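Local coordinates for minor capsid protein (Cafeteriavirus-dependent mavirus, PDB 6G42), which forms the penton of the virophage capsid, a five-subunit assembly of single jelly-roll chains that probably occupies the fivefold vertices of the shell, at residues T199-I204 and I279-N284; I61-F66 and H287-L292. One frame throughout, in Å; residues are numbered along the deposited sequence. Where two conformers were deposited one is given.

Contact 1: residues T199-I204 and I279-N284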
loop_
_atom_site.group_PDB
_atom_site.type_symbol
_atom_site.label_atom_id
_atom_site.label_comp_id
_atom_site.label_asym_id
_atom_site.label_seq_id
_atom_site.Cartn_x
_atom_site.Cartn_y
_atom_site.Cartn_z
ATOM N N THR C 199 11.341 -17.595 -11.431
ATOM C CA THR C 199 12.268 -16.578 -11.940
ATOM C C THR C 199 13.724 -16.873 -11.549
ATOM O O THR C 199 14.024 -17.088 -10.369
ATOM C CB THR C 199 11.888 -15.133 -11.517
ATOM O OG1 THR C 199 12.860 -14.217 -12.037
ATOM C CG2 THR C 199 11.812 -14.953 -9.991
ATOM N N PRO C 200 14.635 -16.886 -12.541
ATOM C CA PRO C 200 16.041 -17.077 -12.239
ATOM C C PRO C 200 16.739 -15.800 -11.774
ATOM O O PRO C 200 17.888 -15.875 -11.342
ATOM C CB PRO C 200 16.612 -17.513 -13.584
ATOM C CG PRO C 200 15.804 -16.752 -14.571
ATOM C CD PRO C 200 14.422 -16.675 -13.987
ATOM N N ILE C 201 16.060 -14.654 -11.858
ATOM C CA ILE C 201 16.678 -13.358 -11.607
ATOM C C ILE C 201 16.520 -12.949 -10.148
ATOM O O ILE C 201 15.398 -12.843 -9.642
ATOM C CB ILE C 201 16.088 -12.282 -12.539
ATOM C CG1 ILE C 201 16.265 -12.746 -13.988
ATOM C CG2 ILE C 201 16.757 -10.923 -12.299
ATOM C CD1 ILE C 201 15.748 -11.802 -15.036
ATOM N N SER C 202 17.659 -12.698 -9.501
ATOM C CA SER C 202 17.722 -12.330 -8.086
ATOM C C SER C 202 17.935 -10.830 -7.882
ATOM O O SER C 202 17.082 -10.156 -7.307
ATOM C CB SER C 202 18.841 -13.108 -7.397
ATOM O OG SER C 202 19.103 -12.595 -6.101
ATOM N N HIS C 203 19.072 -10.334 -8.367
ATOM C CA HIS C 203 19.500 -8.944 -8.171
ATOM C C HIS C 203 19.941 -8.317 -9.494
ATOM O O HIS C 203 20.294 -9.031 -10.433
ATOM C CB HIS C 203 20.671 -8.882 -7.184
ATOM C CG HIS C 203 20.266 -8.855 -5.740
ATOM N ND1 HIS C 203 20.117 -9.995 -4.979
ATOM C CD2 HIS C 203 20.017 -7.816 -4.907
ATOM C CE1 HIS C 203 19.779 -9.658 -3.746
ATOM N NE2 HIS C 203 19.710 -8.343 -3.677
ATOM N N ILE C 204 19.891 -6.984 -9.557
ATOM C CA ILE C 204 20.451 -6.197 -10.664
ATOM C C ILE C 204 21.346 -5.162 -9.999
ATOM O O ILE C 204 20.904 -4.422 -9.119
ATOM C CB ILE C 204 19.368 -5.477 -11.502
ATOM C CG1 ILE C 204 18.477 -6.499 -12.224
ATOM C CG2 ILE C 204 20.010 -4.532 -12.521
ATOM C CD1 ILE C 204 17.235 -5.910 -12.859
ATOM N N ILE C 279 23.286 -8.397 -14.166
ATOM C CA ILE C 279 22.219 -9.194 -13.585
ATOM C C ILE C 279 22.855 -10.404 -12.908
ATOM O O ILE C 279 23.632 -11.118 -13.537
ATOM C CB ILE C 279 21.224 -9.688 -14.667
ATOM C CG1 ILE C 279 20.660 -8.516 -15.478
ATOM C CG2 ILE C 279 20.063 -10.459 -14.038
ATOM C CD1 ILE C 279 20.086 -8.925 -16.820
ATOM N N TYR C 280 22.513 -10.633 -11.640
ATOM C CA TYR C 280 22.881 -11.866 -10.916
ATOM C C TYR C 280 21.688 -12.805 -10.849
ATOM O O TYR C 280 20.618 -12.398 -10.409
ATOM C CB TYR C 280 23.348 -11.543 -9.494
ATOM C CG TYR C 280 24.767 -11.054 -9.442
ATOM C CD1 TYR C 280 25.081 -9.738 -9.765
ATOM C CD2 TYR C 280 25.805 -11.912 -9.099
ATOM C CE1 TYR C 280 26.390 -9.285 -9.738
ATOM C CE2 TYR C 280 27.119 -11.474 -9.070
ATOM C CZ TYR C 280 27.409 -10.158 -9.387
ATOM O OH TYR C 280 28.717 -9.722 -9.351
ATOM N N ASP C 281 21.874 -14.051 -11.282
ATOM C CA ASP C 281 20.854 -15.089 -11.111
ATOM C C ASP C 281 20.944 -15.710 -9.709
ATOM O O ASP C 281 21.889 -15.443 -8.963
ATOM C CB ASP C 281 20.987 -16.178 -12.188
ATOM C CG ASP C 281 20.528 -15.716 -13.577
ATOM O OD1 ASP C 281 20.259 -14.512 -13.775
ATOM O OD2 ASP C 281 20.440 -16.573 -14.486
ATOM N N TYR C 282 19.959 -16.536 -9.358
ATOM C CA TYR C 282 19.936 -17.221 -8.050
ATOM C C TYR C 282 21.048 -18.258 -7.866
ATOM O O TYR C 282 21.501 -18.464 -6.742
ATOM C CB TYR C 282 18.560 -17.840 -7.765
ATOM C CG TYR C 282 17.586 -16.818 -7.241
ATOM C CD1 TYR C 282 17.724 -16.300 -5.962
ATOM C CD2 TYR C 282 16.540 -16.348 -8.029
ATOM C CE1 TYR C 282 16.848 -15.347 -5.477
ATOM C CE2 TYR C 282 15.656 -15.394 -7.551
ATOM C CZ TYR C 282 15.817 -14.893 -6.275
ATOM O OH TYR C 282 14.944 -13.948 -5.801
ATOM N N ASP C 283 21.497 -18.878 -8.961
ATOM C CA ASP C 283 22.711 -19.731 -8.941
ATOM C C ASP C 283 24.051 -18.953 -8.937
ATOM O O ASP C 283 25.120 -19.540 -9.113
ATOM C CB ASP C 283 22.672 -20.780 -10.067
ATOM C CG ASP C 283 22.637 -20.175 -11.462
ATOM O OD1 ASP C 283 23.158 -19.059 -11.672
ATOM O OD2 ASP C 283 22.079 -20.833 -12.365
ATOM N N ASN C 284 23.968 -17.636 -8.743
ATOM C CA ASN C 284 25.112 -16.723 -8.610
ATOM C C ASN C 284 25.959 -16.599 -9.893
ATOM O O ASN C 284 27.094 -16.125 -9.845
ATOM C CB ASN C 284 25.962 -17.078 -7.361
ATOM C CG ASN C 284 26.278 -15.859 -6.478
ATOM O OD1 ASN C 284 25.484 -14.921 -6.363
ATOM N ND2 ASN C 284 27.431 -15.888 -5.824
#
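Tyr-282 lays its ring against Ser-202 where two antiparallel strands of the jelly roll, 201-207 and 272-281, part company, and the pairing is a worked example of how a classic beta bulge is accommodated. Ser-202 and His-203 both face Tyr-280, whose carbonyl oxygen takes two donors: Ser-202 N at 3.1 Å and His-203 N at 3.3 Å. Tyr-280 N returns a bond to His-203 O, and beyond the bulge Tyr-282 N donates to Pro-200 O at 2.9 Å. Ile-201 CG2 packs against Ile-279 CG2, 3.8 Å away.

The tyrosine can be followed outward. Its CB lies near Pro-200 O, and chi1 (-81°) sets CG anti to the carbonyl carbon. CD2 has Thr-199 O at the ring edge. Next along the ring, Tyr-282 CE2 comes within 3.3 Å of Ile-201 O. Ser-202 CB, meanwhile, sits over the centre of the Tyr-282 ring, 3.5 Å from its centroid and only 10° off the normal, a CH-pi contact. At the tip, OH passes near Ser-202 CA and makes a weak hydrogen bond to Lys-239. The ring also stacks with His-59 of a second subunit.

Ser-202 OG is hydrogen-bonded to Lys-239 and to Gln-298 of that second subunit; in the conformer described, His-203 ND1 also lies 3.0 Å from Ser-202 OG. Asp-281 OD2 meets Tyr-102 and the ammonium of Lys-67. The chemistry is thus divided: backbone bonds fix the bulge, the aromatic face covers the serine methylene, and the serine hydroxyl is turned to polar partners, one of them across a subunit interface. The positive charge of Lys-67 would be expected to favour an ionised Asp-281.

Contact 2: residues I61-F66 and H287-L292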
loop_
_atom_site.group_PDB
_atom_site.type_symbol
_atom_site.label_atom_id
_atom_site.label_comp_id
_atom_site.label_asym_id
_atom_site.label_seq_id
_atom_site.Cartn_x
_atom_site.Cartn_y
_atom_site.Cartn_z
ATOM N N ILE C 61 13.529 -2.701 -21.508
ATOM C CA ILE C 61 14.510 -3.783 -21.537
ATOM C C ILE C 61 13.782 -5.118 -21.554
ATOM O O ILE C 61 12.564 -5.164 -21.360
ATOM C CB ILE C 61 15.414 -3.753 -20.298
ATOM C CG1 ILE C 61 14.581 -3.934 -19.023
ATOM C CG2 ILE C 61 16.188 -2.445 -20.251
ATOM C CD1 ILE C 61 15.411 -4.306 -17.829
ATOM N N ARG C 62 14.537 -6.195 -21.765
ATOM C CA ARG C 62 13.989 -7.557 -21.741
ATOM C C ARG C 62 14.688 -8.390 -20.675
ATOM O O ARG C 62 15.901 -8.288 -20.504
ATOM C CB ARG C 62 14.142 -8.225 -23.104
ATOM C CG ARG C 62 13.097 -9.294 -23.353
ATOM C CD ARG C 62 13.459 -10.194 -24.513
ATOM N NE ARG C 62 12.355 -11.091 -24.855
ATOM C CZ ARG C 62 12.436 -12.118 -25.704
ATOM N NH1 ARG C 62 13.584 -12.410 -26.324
ATOM N NH2 ARG C 62 11.360 -12.869 -25.935
ATOM N N LEU C 63 13.918 -9.208 -19.963
ATOM C CA LEU C 63 14.460 -10.089 -18.931
ATOM C C LEU C 63 13.890 -11.502 -19.073
ATOM O O LEU C 63 12.726 -11.665 -19.442
ATOM C CB LEU C 63 14.148 -9.539 -17.541
ATOM C CG LEU C 63 14.828 -8.231 -17.120
ATOM C CD1 LEU C 63 14.268 -7.765 -15.783
ATOM C CD2 LEU C 63 16.343 -8.366 -17.034
ATOM N N PRO C 64 14.713 -12.531 -18.787
ATOM C CA PRO C 64 14.201 -13.897 -18.827
ATOM C C PRO C 64 13.315 -14.236 -17.637
ATOM O O PRO C 64 13.500 -13.694 -16.542
ATOM C CB PRO C 64 15.469 -14.752 -18.822
ATOM C CG PRO C 64 16.509 -13.904 -18.178
ATOM C CD PRO C 64 16.174 -12.496 -18.574
ATOM N N LEU C 65 12.359 -15.125 -17.878
ATOM C CA LEU C 65 11.407 -15.576 -16.868
ATOM C C LEU C 65 11.743 -16.943 -16.246
ATOM O O LEU C 65 11.291 -17.240 -15.142
ATOM C CB LEU C 65 10.002 -15.626 -17.478
ATOM C CG LEU C 65 9.488 -14.386 -18.216
ATOM C CD1 LEU C 65 7.989 -14.500 -18.437
ATOM C CD2 LEU C 65 9.797 -13.095 -17.475
ATOM N N PHE C 66 12.520 -17.768 -16.950
ATOM C CA PHE C 66 12.821 -19.141 -16.520
ATOM C C PHE C 66 14.188 -19.581 -17.057
ATOM O O PHE C 66 14.634 -19.095 -18.101
ATOM C CB PHE C 66 11.718 -20.091 -17.000
ATOM C CG PHE C 66 11.787 -21.468 -16.395
ATOM C CD1 PHE C 66 11.420 -21.681 -15.071
ATOM C CD2 PHE C 66 12.205 -22.562 -17.150
ATOM C CE1 PHE C 66 11.475 -22.954 -14.507
ATOM C CE2 PHE C 66 12.256 -23.839 -16.593
ATOM C CZ PHE C 66 11.893 -24.034 -15.270
ATOM N N HIS C 287 25.658 -12.255 -15.510
ATOM C CA HIS C 287 25.521 -11.895 -16.938
ATOM C C HIS C 287 25.039 -10.449 -17.105
ATOM O O HIS C 287 24.282 -9.961 -16.267
ATOM C CB HIS C 287 24.606 -12.878 -17.682
ATOM C CG HIS C 287 23.208 -12.936 -17.152
ATOM N ND1 HIS C 287 22.128 -12.429 -17.845
ATOM C CD2 HIS C 287 22.708 -13.446 -16.001
ATOM C CE1 HIS C 287 21.027 -12.621 -17.143
ATOM N NE2 HIS C 287 21.350 -13.237 -16.019
ATOM N N PRO C 288 25.466 -9.759 -18.187
ATOM C CA PRO C 288 25.188 -8.323 -18.281
ATOM C C PRO C 288 23.766 -7.996 -18.739
ATOM O O PRO C 288 23.136 -8.788 -19.453
ATOM C CB PRO C 288 26.212 -7.830 -19.317
ATOM C CG PRO C 288 26.571 -9.034 -20.128
ATOM C CD PRO C 288 26.043 -10.269 -19.445
ATOM N N LEU C 289 23.277 -6.835 -18.303
ATOM C CA LEU C 289 22.046 -6.254 -18.827
ATOM C C LEU C 289 22.324 -5.711 -20.235
ATOM O O LEU C 289 23.268 -4.936 -20.426
ATOM C CB LEU C 289 21.546 -5.126 -17.916
ATOM C CG LEU C 289 20.262 -4.394 -18.345
ATOM C CD1 LEU C 289 19.069 -5.338 -18.333
ATOM C CD2 LEU C 289 20.014 -3.190 -17.448
ATOM N N THR C 290 21.499 -6.100 -21.207
ATOM C CA THR C 290 21.748 -5.748 -22.614
ATOM C C THR C 290 20.713 -4.772 -23.163
ATOM O O THR C 290 19.586 -4.723 -22.688
ATOM C CB THR C 290 21.834 -7.003 -23.515
ATOM O OG1 THR C 290 20.583 -7.691 -23.512
ATOM C CG2 THR C 290 22.932 -7.950 -23.027
ATOM N N LEU C 291 21.122 -4.000 -24.168
ATOM C CA LEU C 291 20.268 -2.993 -24.812
ATOM C C LEU C 291 19.319 -3.595 -25.861
ATOM O O LEU C 291 19.653 -4.572 -26.543
ATOM C CB LEU C 291 21.127 -1.920 -25.495
ATOM C CG LEU C 291 22.005 -1.048 -24.597
ATOM C CD1 LEU C 291 23.044 -0.288 -25.407
ATOM C CD2 LEU C 291 21.153 -0.081 -23.802
ATOM N N LEU C 292 18.130 -2.998 -25.953
ATOM C CA LEU C 292 17.260 -3.116 -27.119
ATOM C C LEU C 292 17.449 -1.844 -27.955
ATOM O O LEU C 292 18.060 -0.882 -27.484
ATOM C CB LEU C 292 15.796 -3.256 -26.693
ATOM C CG LEU C 292 15.464 -4.418 -25.756
ATOM C CD1 LEU C 292 14.014 -4.351 -25.307
ATOM C CD2 LEU C 292 15.755 -5.751 -26.428
#
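The peptide plane joining Ile-61 to Arg-62 presents one face to Leu-292, whose CD1 stands over the CA-C bond of Ile-61, 3.8 Å from Ile-61 C and 4.0 Å from Arg-62 N. Another flat group, the guanidinium of Arg-62, leads away from this contact to a cation-pi interaction with Tyr-104, its NE in a salt bridge with Asp-247. In the single jelly roll these residues lie where the two sheets come together: strand 49-62 ends at Arg-62, and residues 289-292 leave strand 286-288 of one sheet on the way to strand 296-305 of the other.

What joins the segments is apolar packing, an instance of branched side chains meeting where the chain passes between sheets. Leu-292 extends CG anti to its carbonyl carbon (chi1 -57°), and its second methyl, CD2, approaches Arg-62 CB at 4.4 Å. Further along, Ile-61 and Leu-289 cross at about a right angle. Ile-61 CG1 sits between the backbone N and the carbonyl carbon (chi1 61°), and CD1 at the end of that branch meets Leu-289. Ile-251 of strand 248-264 also packs on Ile-61, while Phe-277 and Ile-279 of strand 272-281 touch Leu-289. A single leucine methyl serves two neighbours: Leu-289 CD1 lies 3.8 Å from Ile-61 CD1 and 4.3 Å from Leu-63 CD2.

In the fold
The centres of contacts 1 and 2 lie about 11 Å apart, and the short connection between strands 272-281 and 286-288 ties them together. Across that hairpin Ile-279 N and His-287 O stand 2.8 Å apart, a probable hydrogen bond, and the side chains repeat the link through Asp-281 OD1 and His-287 NE2, also 2.8 Å. From the other direction, residues 63-65 run beside the bulged strand: Ile-201 CD1 packs near Pro-64 O. Contact 1 registers two strands within one sheet, whereas contact 2 joins that sheet to its partner. The two face different neighbours in the pentamer: a second subunit at contact 1, and a third at contact 2, where Arg-62 packs on its Arg-163.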